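PDB 2OKX: rhamnosidase B from Bacillus sp., which catalyses the hydrolysis of terminal alpha-L-rhamnose from rhamnosides, as a glycoside hydrolase of family 78. Local coordinates for residues S570-Q573 with V574-G578; L615-V618 with P619-W622; V657-T660 with L661-L665; C751-A754 with D755-S759. One frame throughout, in Å; residues are numbered along the deposited sequence.

Contact 1. Residues S570-Q573 with V574-G578; sequences SYEQ and VFWVG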
ATOM      1  N   SER A 570      -0.139  -3.704  -3.721  1.00 19.54           N
ATOM      2  CA  SER A 570      -0.932  -4.839  -3.267  1.00 18.78           C
ATOM      3  C   SER A 570      -1.422  -4.755  -1.822  1.00 19.83           C
ATOM      4  O   SER A 570      -2.568  -4.372  -1.577  1.00 19.48           O
ATOM      5  CB  SER A 570      -0.147  -6.142  -3.470  1.00 20.93           C
ATOM      6  OG  SER A 570       1.091  -6.112  -2.782  1.00 24.00           O
ATOM      7  N   TYR A 571      -0.557  -5.101  -0.871  1.00 18.73           N
ATOM      8  CA  TYR A 571      -0.935  -5.102   0.539  1.00 20.08           C
ATOM      9  C   TYR A 571      -1.420  -3.802   1.168  1.00 21.95           C
ATOM     10  O   TYR A 571      -2.420  -3.813   1.892  1.00 21.47           O
ATOM     11  CB  TYR A 571       0.209  -5.647   1.409  1.00 20.36           C
ATOM     12  CG  TYR A 571       0.579  -7.084   1.114  1.00 20.81           C
ATOM     13  CD1 TYR A 571       1.491  -7.397   0.108  1.00 20.80           C
ATOM     14  CD2 TYR A 571      -0.032  -8.135   1.800  1.00 20.11           C
ATOM     15  CE1 TYR A 571       1.785  -8.720  -0.214  1.00 20.85           C
ATOM     16  CE2 TYR A 571       0.250  -9.462   1.487  1.00 20.18           C
ATOM     17  CZ  TYR A 571       1.155  -9.748   0.478  1.00 21.27           C
ATOM     18  OH  TYR A 571       1.400 -11.056   0.130  1.00 20.29           O
ATOM     19  N   GLU A 572      -0.754  -2.683   0.891  1.00 19.80           N
ATOM     20  CA  GLU A 572      -1.135  -1.441   1.557  1.00 20.19           C
ATOM     21  C   GLU A 572      -1.605  -0.222   0.756  1.00 20.94           C
ATOM     22  O   GLU A 572      -2.626   0.378   1.106  1.00 18.61           O
ATOM     23  CB  GLU A 572       0.011  -1.027   2.490  1.00 20.06           C
ATOM     24  CG  GLU A 572       0.678  -2.225   3.177  1.00 19.17           C
ATOM     25  CD  GLU A 572       1.530  -1.841   4.375  1.00 20.88           C
ATOM     26  OE1 GLU A 572       2.344  -2.680   4.818  1.00 21.24           O
ATOM     27  OE2 GLU A 572       1.379  -0.713   4.884  1.00 22.68           O
ATOM     28  N   GLN A 573      -0.875   0.154  -0.295  1.00 17.54           N
ATOM     29  CA  GLN A 573      -1.241   1.330  -1.090  1.00 18.70           C
ATOM     30  C   GLN A 573      -1.217   2.551  -0.163  1.00 20.24           C
ATOM     31  O   GLN A 573      -2.008   3.489  -0.315  1.00 21.09           O
ATOM     32  CB  GLN A 573      -2.640   1.155  -1.699  1.00 19.54           C
ATOM     33  CG  GLN A 573      -2.723   0.083  -2.789  1.00 19.47           C
ATOM     34  CD  GLN A 573      -4.156  -0.311  -3.134  1.00 19.05           C
ATOM     35  OE1 GLN A 573      -5.062   0.522  -3.130  1.00 19.62           O
ATOM     36  NE2 GLN A 573      -4.357  -1.586  -3.452  1.00 17.91           N
ATOM     37  N   VAL A 574      -0.290   2.521   0.790  1.00 19.11           N
ATOM     38  CA  VAL A 574      -0.134   3.584   1.784  1.00 19.33           C
ATOM     39  C   VAL A 574       1.067   4.493   1.538  1.00 19.43           C
ATOM     40  O   VAL A 574       2.142   4.029   1.154  1.00 16.00           O
ATOM     41  CB  VAL A 574       0.013   2.975   3.205  1.00 19.94           C
ATOM     42  CG1 VAL A 574       0.358   4.062   4.222  1.00 20.75           C
ATOM     43  CG2 VAL A 574      -1.281   2.278   3.606  1.00 20.37           C
ATOM     44  N   PHE A 575       0.882   5.791   1.766  1.00 18.98           N
ATOM     45  CA  PHE A 575       1.981   6.724   1.610  1.00 19.84           C
ATOM     46  C   PHE A 575       2.852   6.661   2.861  1.00 22.67           C
ATOM     47  O   PHE A 575       2.573   7.326   3.865  1.00 21.33           O
ATOM     48  CB  PHE A 575       1.468   8.155   1.390  1.00 21.49           C
ATOM     49  CG  PHE A 575       2.522   9.223   1.583  1.00 21.89           C
ATOM     50  CD1 PHE A 575       3.863   8.973   1.289  1.00 20.63           C
ATOM     51  CD2 PHE A 575       2.170  10.481   2.064  1.00 22.13           C
ATOM     52  CE1 PHE A 575       4.834   9.961   1.476  1.00 22.89           C
ATOM     53  CE2 PHE A 575       3.129  11.476   2.254  1.00 23.03           C
ATOM     54  CZ  PHE A 575       4.465  11.214   1.961  1.00 23.43           C
ATOM     55  N   TRP A 576       3.890   5.834   2.802  1.00 21.06           N
ATOM     56  CA  TRP A 576       4.825   5.713   3.907  1.00 21.86           C
ATOM     57  C   TRP A 576       5.927   6.727   3.634  1.00 23.61           C
ATOM     58  O   TRP A 576       6.526   6.739   2.557  1.00 21.06           O
ATOM     59  CB  TRP A 576       5.400   4.302   3.984  1.00 22.30           C
ATOM     60  CG  TRP A 576       4.506   3.320   4.689  1.00 22.50           C
ATOM     61  CD1 TRP A 576       3.533   2.535   4.132  1.00 22.78           C
ATOM     62  CD2 TRP A 576       4.555   2.973   6.077  1.00 20.94           C
ATOM     63  NE1 TRP A 576       2.984   1.708   5.090  1.00 21.89           N
ATOM     64  CE2 TRP A 576       3.597   1.958   6.291  1.00 20.83           C
ATOM     65  CE3 TRP A 576       5.325   3.416   7.162  1.00 21.85           C
ATOM     66  CZ2 TRP A 576       3.389   1.375   7.547  1.00 22.28           C
ATOM     67  CZ3 TRP A 576       5.119   2.837   8.413  1.00 22.03           C
ATOM     68  CH2 TRP A 576       4.159   1.825   8.592  1.00 21.51           C
ATOM     69  N   VAL A 577       6.179   7.583   4.616  1.00 23.69           N
ATOM     70  CA  VAL A 577       7.166   8.644   4.489  1.00 23.18           C
ATOM     71  C   VAL A 577       8.585   8.177   4.195  1.00 23.36           C
ATOM     72  O   VAL A 577       9.232   8.691   3.282  1.00 23.94           O
ATOM     73  CB  VAL A 577       7.162   9.514   5.757  1.00 23.10           C
ATOM     74  CG1 VAL A 577       8.154  10.665   5.618  1.00 22.13           C
ATOM     75  CG2 VAL A 577       5.751  10.044   5.997  1.00 22.49           C
ATOM     76  N   GLY A 578       9.068   7.206   4.959  1.00 22.00           N
ATOM     77  CA  GLY A 578      10.419   6.722   4.740  1.00 23.87           C
ATOM     78  C   GLY A 578      10.657   6.236   3.323  1.00 24.76           C
ATOM     79  O   GLY A 578      11.659   6.586   2.696  1.00 25.04           O
TER
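The shortest polar bond across this bend runs from W576 NE1 to E572 OE2, 2.9 Å long, with an N-H...O angle of 158°. The carboxylate oxygen sits at the pyrrole edge of the indole, near the ring plane, whereas the donor comes from above the carboxylate plane (41° out of it), the two planes being 69° apart. Glutamate suits the place because its chain, extended beyond CG, spans to the indole four residues on. Its other oxygen, OE1, forms a salt bridge with R858 and a hydrogen bond with a bound glycerol, which should restrict the carboxylate's rotation; D567 OD2 also lies close to OE2. Behind this polar end one methyl of the beta-branched valine, V574 CG2, lies 3.7 Å from E572 CB and 3.4 Å from E572 O. The bend itself is made at Q573, whose backbone takes left-handed helical angles; its side chain donates through NE2 to the carbonyls of P569 and R502. The glycerol, probably from the crystallisation liquor, may mark a pocket, and a carboxylate-bearing loop feeding helix 577-590 is consistent with the active-site rim of a six-hairpin glycosidase alpha barrel.

Contact 2. Residues L615-V618 with P619-W622; sequences LDQV and PSAW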
ATOM      1  N   LEU A 615       3.895  11.509  11.954  1.00 25.00           N
ATOM      2  CA  LEU A 615       3.534  10.129  11.623  1.00 23.78           C
ATOM      3  C   LEU A 615       4.380   9.537  10.503  1.00 23.12           C
ATOM      4  O   LEU A 615       4.797  10.249   9.590  1.00 23.88           O
ATOM      5  CB  LEU A 615       2.050  10.049  11.246  1.00 22.86           C
ATOM      6  CG  LEU A 615       1.081   9.691  12.380  1.00 24.72           C
ATOM      7  CD1 LEU A 615       1.360  10.557  13.597  1.00 24.09           C
ATOM      8  CD2 LEU A 615      -0.356   9.861  11.906  1.00 20.70           C
ATOM      9  N   ASP A 616       4.622   8.230  10.581  1.00 22.08           N
ATOM     10  CA  ASP A 616       5.432   7.530   9.590  1.00 21.68           C
ATOM     11  C   ASP A 616       4.694   7.226   8.282  1.00 22.34           C
ATOM     12  O   ASP A 616       5.310   6.819   7.297  1.00 23.07           O
ATOM     13  CB  ASP A 616       6.034   6.257  10.209  1.00 21.61           C
ATOM     14  CG  ASP A 616       5.020   5.442  10.998  1.00 23.31           C
ATOM     15  OD1 ASP A 616       5.443   4.732  11.938  1.00 22.13           O
ATOM     16  OD2 ASP A 616       3.814   5.497  10.677  1.00 23.65           O
ATOM     17  N   GLN A 617       3.377   7.416   8.284  1.00 21.36           N
ATOM     18  CA  GLN A 617       2.544   7.247   7.093  1.00 22.51           C
ATOM     19  C   GLN A 617       1.356   8.197   7.258  1.00 23.18           C
ATOM     20  O   GLN A 617       0.809   8.325   8.354  1.00 24.17           O
ATOM     21  CB  GLN A 617       2.090   5.782   6.891  1.00 20.59           C
ATOM     22  CG  GLN A 617       1.970   4.922   8.139  1.00 22.92           C
ATOM     23  CD  GLN A 617       0.695   5.179   8.914  1.00 23.17           C
ATOM     24  OE1 GLN A 617      -0.410   4.975   8.405  1.00 21.07           O
ATOM     25  NE2 GLN A 617       0.842   5.628  10.154  1.00 22.12           N
ATOM     26  N   VAL A 618       0.988   8.888   6.179  1.00 21.99           N
ATOM     27  CA  VAL A 618      -0.098   9.869   6.219  1.00 23.25           C
ATOM     28  C   VAL A 618      -0.860   9.971   4.891  1.00 24.85           C
ATOM     29  O   VAL A 618      -0.375   9.511   3.856  1.00 25.07           O
ATOM     30  CB  VAL A 618       0.463  11.282   6.529  1.00 23.68           C
ATOM     31  CG1 VAL A 618       1.231  11.274   7.842  1.00 22.44           C
ATOM     32  CG2 VAL A 618       1.379  11.737   5.386  1.00 22.52           C
ATOM     33  N   PRO A 619      -2.089  10.523   4.915  1.00 24.77           N
ATOM     34  CA  PRO A 619      -2.816  10.991   6.105  1.00 26.27           C
ATOM     35  C   PRO A 619      -3.429   9.711   6.659  1.00 26.64           C
ATOM     36  O   PRO A 619      -4.156   9.015   5.946  1.00 25.27           O
ATOM     37  CB  PRO A 619      -3.850  11.951   5.524  1.00 24.86           C
ATOM     38  CG  PRO A 619      -4.167  11.323   4.199  1.00 26.07           C
ATOM     39  CD  PRO A 619      -2.804  10.904   3.682  1.00 25.60           C
ATOM     40  N   SER A 620      -3.130   9.391   7.916  1.00 25.31           N
ATOM     41  CA  SER A 620      -3.599   8.133   8.485  1.00 25.22           C
ATOM     42  C   SER A 620      -4.186   8.172   9.889  1.00 26.32           C
ATOM     43  O   SER A 620      -3.911   9.081  10.675  1.00 25.85           O
ATOM     44  CB  SER A 620      -2.443   7.128   8.464  1.00 23.72           C
ATOM     45  OG  SER A 620      -2.771   5.936   9.152  1.00 24.10           O
ATOM     46  N   ALA A 621      -4.987   7.153  10.191  1.00 26.01           N
ATOM     47  CA  ALA A 621      -5.616   7.021  11.498  1.00 26.75           C
ATOM     48  C   ALA A 621      -4.735   6.179  12.415  1.00 25.80           C
ATOM     49  O   ALA A 621      -5.091   5.926  13.563  1.00 26.78           O
ATOM     50  CB  ALA A 621      -6.998   6.387  11.358  1.00 25.17           C
ATOM     51  N   TRP A 622      -3.593   5.721  11.905  1.00 25.95           N
ATOM     52  CA  TRP A 622      -2.672   4.947  12.733  1.00 24.17           C
ATOM     53  C   TRP A 622      -1.624   5.925  13.245  1.00 25.73           C
ATOM     54  O   TRP A 622      -0.740   6.344  12.498  1.00 23.25           O
ATOM     55  CB  TRP A 622      -1.979   3.823  11.944  1.00 24.00           C
ATOM     56  CG  TRP A 622      -0.949   3.057  12.771  1.00 24.68           C
ATOM     57  CD1 TRP A 622      -0.869   3.006  14.142  1.00 23.30           C
ATOM     58  CD2 TRP A 622       0.105   2.207  12.282  1.00 23.99           C
ATOM     59  NE1 TRP A 622       0.161   2.182  14.530  1.00 23.45           N
ATOM     60  CE2 TRP A 622       0.776   1.678  13.412  1.00 24.54           C
ATOM     61  CE3 TRP A 622       0.546   1.841  11.002  1.00 23.71           C
ATOM     62  CZ2 TRP A 622       1.865   0.801  13.299  1.00 24.69           C
ATOM     63  CZ3 TRP A 622       1.629   0.965  10.888  1.00 23.23           C
ATOM     64  CH2 TRP A 622       2.275   0.457  12.031  1.00 25.22           C
TER
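A bend at chi2 (79°) folds the Q617 chain back so that its amide faces S620 and W622, while S620 carries its hydroxyl trans to its own nitrogen (chi1 173°) to meet it. S620 OG donates to Q617 OE1 over 2.7 Å, and Q617 NE2 donates to W622 O over 2.9 Å, the acceptor lying in the amide plane. The second hydrogen of NE2 goes to D616 OD2, 3.0 Å away and also in that plane; three bonds therefore hold the amide flat and fix which end is oxygen. Glutamine fits because one group can both accept and donate. The hydroxyl has a second task: S620 OG accepts from W622 N at 2.9 Å, closing an ST turn just after the cis peptide bond between V618 and P619. Proline is the residue that most readily tolerates such a bond; the cis geometry sets V618 CA and P619 CA on the same side of the peptide bond and brings V618 CB to 3.3 Å from P619 CA, tighter than usual van der Waals contact. L615, two residues before Q617, sets its CD2 methyl 3.6 Å from W622 O. The W622 indole, whose CE3 passes 3.9 Å from Q617 NE2, meets H310 edge-to-face and also packs on F102, while a bound glycerol lies about 4 Å from its side chain.

Contact 3. Residues V657-T660 with L661-L665; sequences VKHT and LTHYL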
ATOM      1  N   VAL A 657       9.830  21.834   9.529  1.00 29.61           N
ATOM      2  CA  VAL A 657      11.089  21.122   9.715  1.00 28.95           C
ATOM      3  C   VAL A 657      11.713  21.489  11.058  1.00 30.33           C
ATOM      4  O   VAL A 657      12.155  20.622  11.812  1.00 28.80           O
ATOM      5  CB  VAL A 657      12.092  21.459   8.585  1.00 28.51           C
ATOM      6  CG1 VAL A 657      13.451  20.852   8.892  1.00 26.59           C
ATOM      7  CG2 VAL A 657      11.567  20.931   7.254  1.00 27.14           C
ATOM      8  N   LYS A 658      11.745  22.786  11.343  1.00 31.87           N
ATOM      9  CA  LYS A 658      12.305  23.295  12.592  1.00 34.34           C
ATOM     10  C   LYS A 658      11.503  22.751  13.775  1.00 33.85           C
ATOM     11  O   LYS A 658      12.065  22.284  14.768  1.00 33.08           O
ATOM     12  CB  LYS A 658      12.253  24.824  12.579  1.00 36.23           C
ATOM     13  CG  LYS A 658      12.823  25.509  13.807  1.00 40.05           C
ATOM     14  CD  LYS A 658      12.709  27.022  13.661  1.00 42.38           C
ATOM     15  CE  LYS A 658      13.290  27.747  14.861  1.00 45.28           C
ATOM     16  NZ  LYS A 658      14.728  27.418  15.052  1.00 47.53           N
ATOM     17  N   HIS A 659      10.183  22.807  13.642  1.00 33.78           N
ATOM     18  CA  HIS A 659       9.269  22.337  14.674  1.00 34.24           C
ATOM     19  C   HIS A 659       9.534  20.901  15.128  1.00 34.17           C
ATOM     20  O   HIS A 659       9.663  20.637  16.322  1.00 32.85           O
ATOM     21  CB  HIS A 659       7.826  22.461  14.176  1.00 36.40           C
ATOM     22  CG  HIS A 659       6.807  21.920  15.128  1.00 40.64           C
ATOM     23  ND1 HIS A 659       6.579  22.472  16.371  1.00 42.81           N
ATOM     24  CD2 HIS A 659       5.961  20.868  15.024  1.00 42.11           C
ATOM     25  CE1 HIS A 659       5.637  21.782  16.991  1.00 43.37           C
ATOM     26  NE2 HIS A 659       5.245  20.804  16.195  1.00 43.33           N
ATOM     27  N   THR A 660       9.620  19.971  14.180  1.00 33.29           N
ATOM     28  CA  THR A 660       9.844  18.576  14.535  1.00 31.24           C
ATOM     29  C   THR A 660      11.245  18.314  15.091  1.00 31.92           C
ATOM     30  O   THR A 660      11.405  17.533  16.032  1.00 31.43           O
ATOM     31  CB  THR A 660       9.573  17.634  13.330  1.00 30.74           C
ATOM     32  OG1 THR A 660       9.513  16.280  13.795  1.00 29.61           O
ATOM     33  CG2 THR A 660      10.672  17.758  12.281  1.00 27.65           C
ATOM     34  N   LEU A 661      12.259  18.963  14.523  1.00 31.02           N
ATOM     35  CA  LEU A 661      13.620  18.772  15.015  1.00 31.00           C
ATOM     36  C   LEU A 661      13.742  19.270  16.452  1.00 30.74           C
ATOM     37  O   LEU A 661      14.444  18.673  17.268  1.00 30.40           O
ATOM     38  CB  LEU A 661      14.629  19.505  14.129  1.00 31.55           C
ATOM     39  CG  LEU A 661      14.976  18.810  12.808  1.00 32.17           C
ATOM     40  CD1 LEU A 661      15.957  19.669  12.017  1.00 31.60           C
ATOM     41  CD2 LEU A 661      15.578  17.441  13.102  1.00 31.85           C
ATOM     42  N   THR A 662      13.051  20.363  16.755  1.00 31.23           N
ATOM     43  CA  THR A 662      13.074  20.927  18.097  1.00 33.70           C
ATOM     44  C   THR A 662      12.595  19.881  19.098  1.00 34.54           C
ATOM     45  O   THR A 662      13.204  19.691  20.152  1.00 33.99           O
ATOM     46  CB  THR A 662      12.167  22.171  18.196  1.00 34.67           C
ATOM     47  OG1 THR A 662      12.708  23.220  17.383  1.00 35.53           O
ATOM     48  CG2 THR A 662      12.062  22.649  19.645  1.00 36.01           C
ATOM     49  N   HIS A 663      11.510  19.189  18.760  1.00 34.67           N
ATOM     50  CA  HIS A 663      10.976  18.171  19.652  1.00 34.37           C
ATOM     51  C   HIS A 663      11.807  16.894  19.721  1.00 33.28           C
ATOM     52  O   HIS A 663      11.809  16.213  20.747  1.00 33.72           O
ATOM     53  CB  HIS A 663       9.525  17.861  19.289  1.00 35.55           C
ATOM     54  CG  HIS A 663       8.578  18.967  19.636  1.00 36.66           C
ATOM     55  ND1 HIS A 663       8.495  20.133  18.906  1.00 37.58           N
ATOM     56  CD2 HIS A 663       7.719  19.110  20.673  1.00 37.38           C
ATOM     57  CE1 HIS A 663       7.627  20.947  19.479  1.00 38.70           C
ATOM     58  NE2 HIS A 663       7.141  20.352  20.553  1.00 38.06           N
ATOM     59  N   TYR A 664      12.517  16.556  18.650  1.00 31.89           N
ATOM     60  CA  TYR A 664      13.352  15.361  18.693  1.00 31.70           C
ATOM     61  C   TYR A 664      14.526  15.602  19.641  1.00 32.93           C
ATOM     62  O   TYR A 664      14.980  14.688  20.333  1.00 32.61           O
ATOM     63  CB  TYR A 664      13.875  14.991  17.299  1.00 31.46           C
ATOM     64  CG  TYR A 664      12.935  14.084  16.528  1.00 29.04           C
ATOM     65  CD1 TYR A 664      12.013  14.606  15.626  1.00 29.16           C
ATOM     66  CD2 TYR A 664      12.940  12.704  16.746  1.00 29.11           C
ATOM     67  CE1 TYR A 664      11.110  13.774  14.958  1.00 28.79           C
ATOM     68  CE2 TYR A 664      12.044  11.867  16.084  1.00 28.49           C
ATOM     69  CZ  TYR A 664      11.131  12.408  15.194  1.00 28.91           C
ATOM     70  OH  TYR A 664      10.230  11.584  14.551  1.00 29.56           O
ATOM     71  N   LEU A 665      15.006  16.842  19.669  1.00 34.10           N
ATOM     72  CA  LEU A 665      16.122  17.216  20.535  1.00 36.28           C
ATOM     73  C   LEU A 665      15.755  17.090  22.013  1.00 36.94           C
ATOM     74  O   LEU A 665      16.610  16.798  22.852  1.00 36.51           O
ATOM     75  CB  LEU A 665      16.568  18.649  20.232  1.00 37.65           C
ATOM     76  CG  LEU A 665      17.345  18.855  18.931  1.00 38.01           C
ATOM     77  CD1 LEU A 665      17.636  20.336  18.720  1.00 38.86           C
ATOM     78  CD2 LEU A 665      18.639  18.060  18.993  1.00 37.22           C
TER
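H659 and H663 are one turn apart on an alpha helix and meet as an offset edge-to-face pair, an i to i+4 pair within helix 647-665. The edge of the H663 imidazole points to a face of the H659 ring, with ring centroids 4.6 Å apart and planes at 61°; the CE1 atoms of H659 and H663 come within 3.3 Å. What fixes the H663 ring is the hydrogen bond from its ND1 to H659 O, 2.9 Å long and nearly straight at 169°, with the acceptor in the ring plane. The same carbonyl takes only a weak bond from H663 N, so the imidazole supplements the backbone here. Threonine does likewise one residue earlier: T662 OG1, placed beside its own backbone N (chi1 -66°), donates to K658 O, which T662 N also grips. Toward the protein interior, V657 and L661 lie side by side, V657 CG1 touching L661 CD1 at 4.2 Å, and these branched chains settle against helices 627-644 and 696-715. F725 of helix 723-739 covers L661 and T662. T660 and Y664 anchor the helix to the loop that carries P612 and L613: the threonine hydroxyl bonds to P612 O, and the tyrosine hydroxyl to L613 O. Between these two anchors the Y664 ring turns its edge to the threonine, bringing Y664 CE1 to 3.2 Å from T660 OG1.

Contact 4. Residues C751-A754 with D755-S759; sequences CIHA and DGRRS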
ATOM      1  N   CYS A 751      23.091  -0.599  19.764  1.00 33.95           N
ATOM      2  CA  CYS A 751      22.346   0.205  20.723  1.00 35.79           C
ATOM      3  C   CYS A 751      22.785   0.035  22.170  1.00 36.29           C
ATOM      4  O   CYS A 751      23.712  -0.713  22.487  1.00 36.40           O
ATOM      5  CB  CYS A 751      20.862  -0.154  20.649  1.00 35.35           C
ATOM      6  SG  CYS A 751      20.496  -1.786  21.366  1.00 37.48           S
ATOM      7  N   ILE A 752      22.084   0.761  23.034  1.00 37.62           N
ATOM      8  CA  ILE A 752      22.271   0.716  24.475  1.00 39.49           C
ATOM      9  C   ILE A 752      20.850   0.501  24.983  1.00 39.80           C
ATOM     10  O   ILE A 752      19.982   1.360  24.810  1.00 39.52           O
ATOM     11  CB  ILE A 752      22.811   2.045  25.050  1.00 38.72           C
ATOM     12  CG1 ILE A 752      24.256   2.266  24.600  1.00 39.21           C
ATOM     13  CG2 ILE A 752      22.738   2.017  26.575  1.00 39.73           C
ATOM     14  CD1 ILE A 752      24.886   3.530  25.161  1.00 38.74           C
ATOM     15  N   HIS A 753      20.615  -0.656  25.586  1.00 40.94           N
ATOM     16  CA  HIS A 753      19.298  -1.000  26.097  1.00 42.63           C
ATOM     17  C   HIS A 753      18.828  -0.100  27.233  1.00 43.62           C
ATOM     18  O   HIS A 753      19.601   0.680  27.786  1.00 44.21           O
ATOM     19  CB  HIS A 753      19.298  -2.463  26.533  1.00 41.94           C
ATOM     20  CG  HIS A 753      19.471  -3.420  25.395  1.00 43.34           C
ATOM     21  ND1 HIS A 753      18.430  -3.795  24.572  1.00 42.39           N
ATOM     22  CD2 HIS A 753      20.573  -4.042  24.913  1.00 42.57           C
ATOM     23  CE1 HIS A 753      18.883  -4.607  23.635  1.00 42.68           C
ATOM     24  NE2 HIS A 753      20.181  -4.772  23.818  1.00 43.20           N
ATOM     25  N   ALA A 754      17.547  -0.213  27.565  1.00 44.58           N
ATOM     26  CA  ALA A 754      16.944   0.586  28.620  1.00 45.97           C
ATOM     27  C   ALA A 754      17.665   0.433  29.958  1.00 46.68           C
ATOM     28  O   ALA A 754      17.838   1.408  30.685  1.00 47.60           O
ATOM     29  CB  ALA A 754      15.472   0.214  28.772  1.00 45.98           C
ATOM     30  N   ASP A 755      18.084  -0.788  30.278  1.00 47.40           N
ATOM     31  CA  ASP A 755      18.777  -1.044  31.536  1.00 48.14           C
ATOM     32  C   ASP A 755      20.244  -0.637  31.474  1.00 48.45           C
ATOM     33  O   ASP A 755      21.022  -0.949  32.377  1.00 48.91           O
ATOM     34  CB  ASP A 755      18.663  -2.524  31.920  1.00 48.54           C
ATOM     35  CG  ASP A 755      19.235  -3.451  30.864  1.00 49.82           C
ATOM     36  OD1 ASP A 755      19.245  -4.680  31.097  1.00 49.51           O
ATOM     37  OD2 ASP A 755      19.671  -2.955  29.803  1.00 49.25           O
ATOM     38  N   GLY A 756      20.617   0.060  30.405  1.00 47.98           N
ATOM     39  CA  GLY A 756      21.989   0.507  30.253  1.00 46.15           C
ATOM     40  C   GLY A 756      22.907  -0.533  29.643  1.00 46.10           C
ATOM     41  O   GLY A 756      24.086  -0.266  29.420  1.00 45.73           O
ATOM     42  N   ARG A 757      22.373  -1.719  29.370  1.00 45.85           N
ATOM     43  CA  ARG A 757      23.179  -2.780  28.782  1.00 46.51           C
ATOM     44  C   ARG A 757      23.565  -2.454  27.341  1.00 46.31           C
ATOM     45  O   ARG A 757      22.707  -2.323  26.467  1.00 45.66           O
ATOM     46  CB  ARG A 757      22.424  -4.112  28.825  1.00 47.78           C
ATOM     47  CG  ARG A 757      23.216  -5.280  28.256  1.00 50.14           C
ATOM     48  CD  ARG A 757      22.506  -6.608  28.488  1.00 53.43           C
ATOM     49  NE  ARG A 757      21.248  -6.708  27.754  1.00 55.26           N
ATOM     50  CZ  ARG A 757      21.158  -6.773  26.428  1.00 56.29           C
ATOM     51  NH1 ARG A 757      22.256  -6.747  25.684  1.00 56.31           N
ATOM     52  NH2 ARG A 757      19.968  -6.866  25.847  1.00 55.59           N
ATOM     53  N   ARG A 758      24.865  -2.313  27.106  1.00 45.49           N
ATOM     54  CA  ARG A 758      25.374  -2.018  25.773  1.00 44.45           C
ATOM     55  C   ARG A 758      25.190  -3.261  24.915  1.00 44.46           C
ATOM     56  O   ARG A 758      25.492  -4.374  25.348  1.00 44.35           O
ATOM     57  CB  ARG A 758      26.858  -1.652  25.841  1.00 44.19           C
ATOM     58  CG  ARG A 758      27.157  -0.409  26.666  1.00 41.91           C
ATOM     59  CD  ARG A 758      28.646  -0.301  26.969  1.00 43.52           C
ATOM     60  NE  ARG A 758      29.459  -0.107  25.770  1.00 43.50           N
ATOM     61  CZ  ARG A 758      29.516   1.026  25.078  1.00 42.70           C
ATOM     62  NH1 ARG A 758      28.807   2.080  25.459  1.00 42.46           N
ATOM     63  NH2 ARG A 758      30.289   1.107  24.001  1.00 43.99           N
ATOM     64  N   SER A 759      24.687  -3.069  23.700  1.00 42.78           N
ATOM     65  CA  SER A 759      24.463  -4.182  22.789  1.00 41.10           C
ATOM     66  C   SER A 759      25.773  -4.831  22.366  1.00 40.61           C
ATOM     67  O   SER A 759      26.801  -4.166  22.267  1.00 40.25           O
ATOM     68  CB  SER A 759      23.713  -3.705  21.542  1.00 39.75           C
ATOM     69  OG  SER A 759      23.611  -4.748  20.588  1.00 37.24           O
TER
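The guanidinium of R757 lies across one face of the H753 imidazole, two basic groups modelled closer than ordinary stacking, with R757 CZ 3.2 Å from H753 CD2 and the planes 37° apart; for so exposed an arginine the exact distance is doubtful. The arginine gets there by running extended from the backbone and then bending at chi3 (66°). Over the opposite face of the ring sits C751 SG, toward its rim. Carboxylates around the imidazole probably ease the charge: H753 ND1 bonds to E692, and NE2 makes a weak bond to D688.

Beneath these side chains the backbone forms a tight hairpin. H753 N donates to R757 O at 2.8 Å, and G756 N donates to H753 O at 2.9 Å, closing a type I turn from H753 to G756 with a G1 bulge at its end. Glycine is called for because its left-handed backbone angles would jam a CB against the preceding carbonyl. D755 stiffens the return arm through an Asx turn, OD2 accepting from R757 N at 3.0 Å. Farther back, S759 N bonds to C751 O over 2.8 Å, and C751 SG packs on S759 CB at 3.8 Å; serine suits this buried end because its OG bonds to D688. On the other side of the hairpin I752 and R758 run alongside each other. The hairpin extends strand 747-752, the middle strand of a three-stranded antiparallel sheet between 694-695 and 741-742, and its return arm leads on to helix 764-772.

All four contacts lie in the glycosidase domain, and they move outward from the centre of the chain in order. Contacts 1 and 2 touch, their centres about 10 Å apart: V577 N probably bonds to D616 O at 2.9 Å, and F575 O to V618 N at 3.2 Å. A bound glycerol lies about 3 Å from the side chain of E572, and one lies about 4 Å from that of W622, consistent with both loops bordering a pocket, possibly the one that takes the sugar. Contact 3 centres about 18 Å from contact 2, without touching it. Contact 4 is remoter still, centred about 25 Å from contact 3 and 34 Å from the centre of the chain.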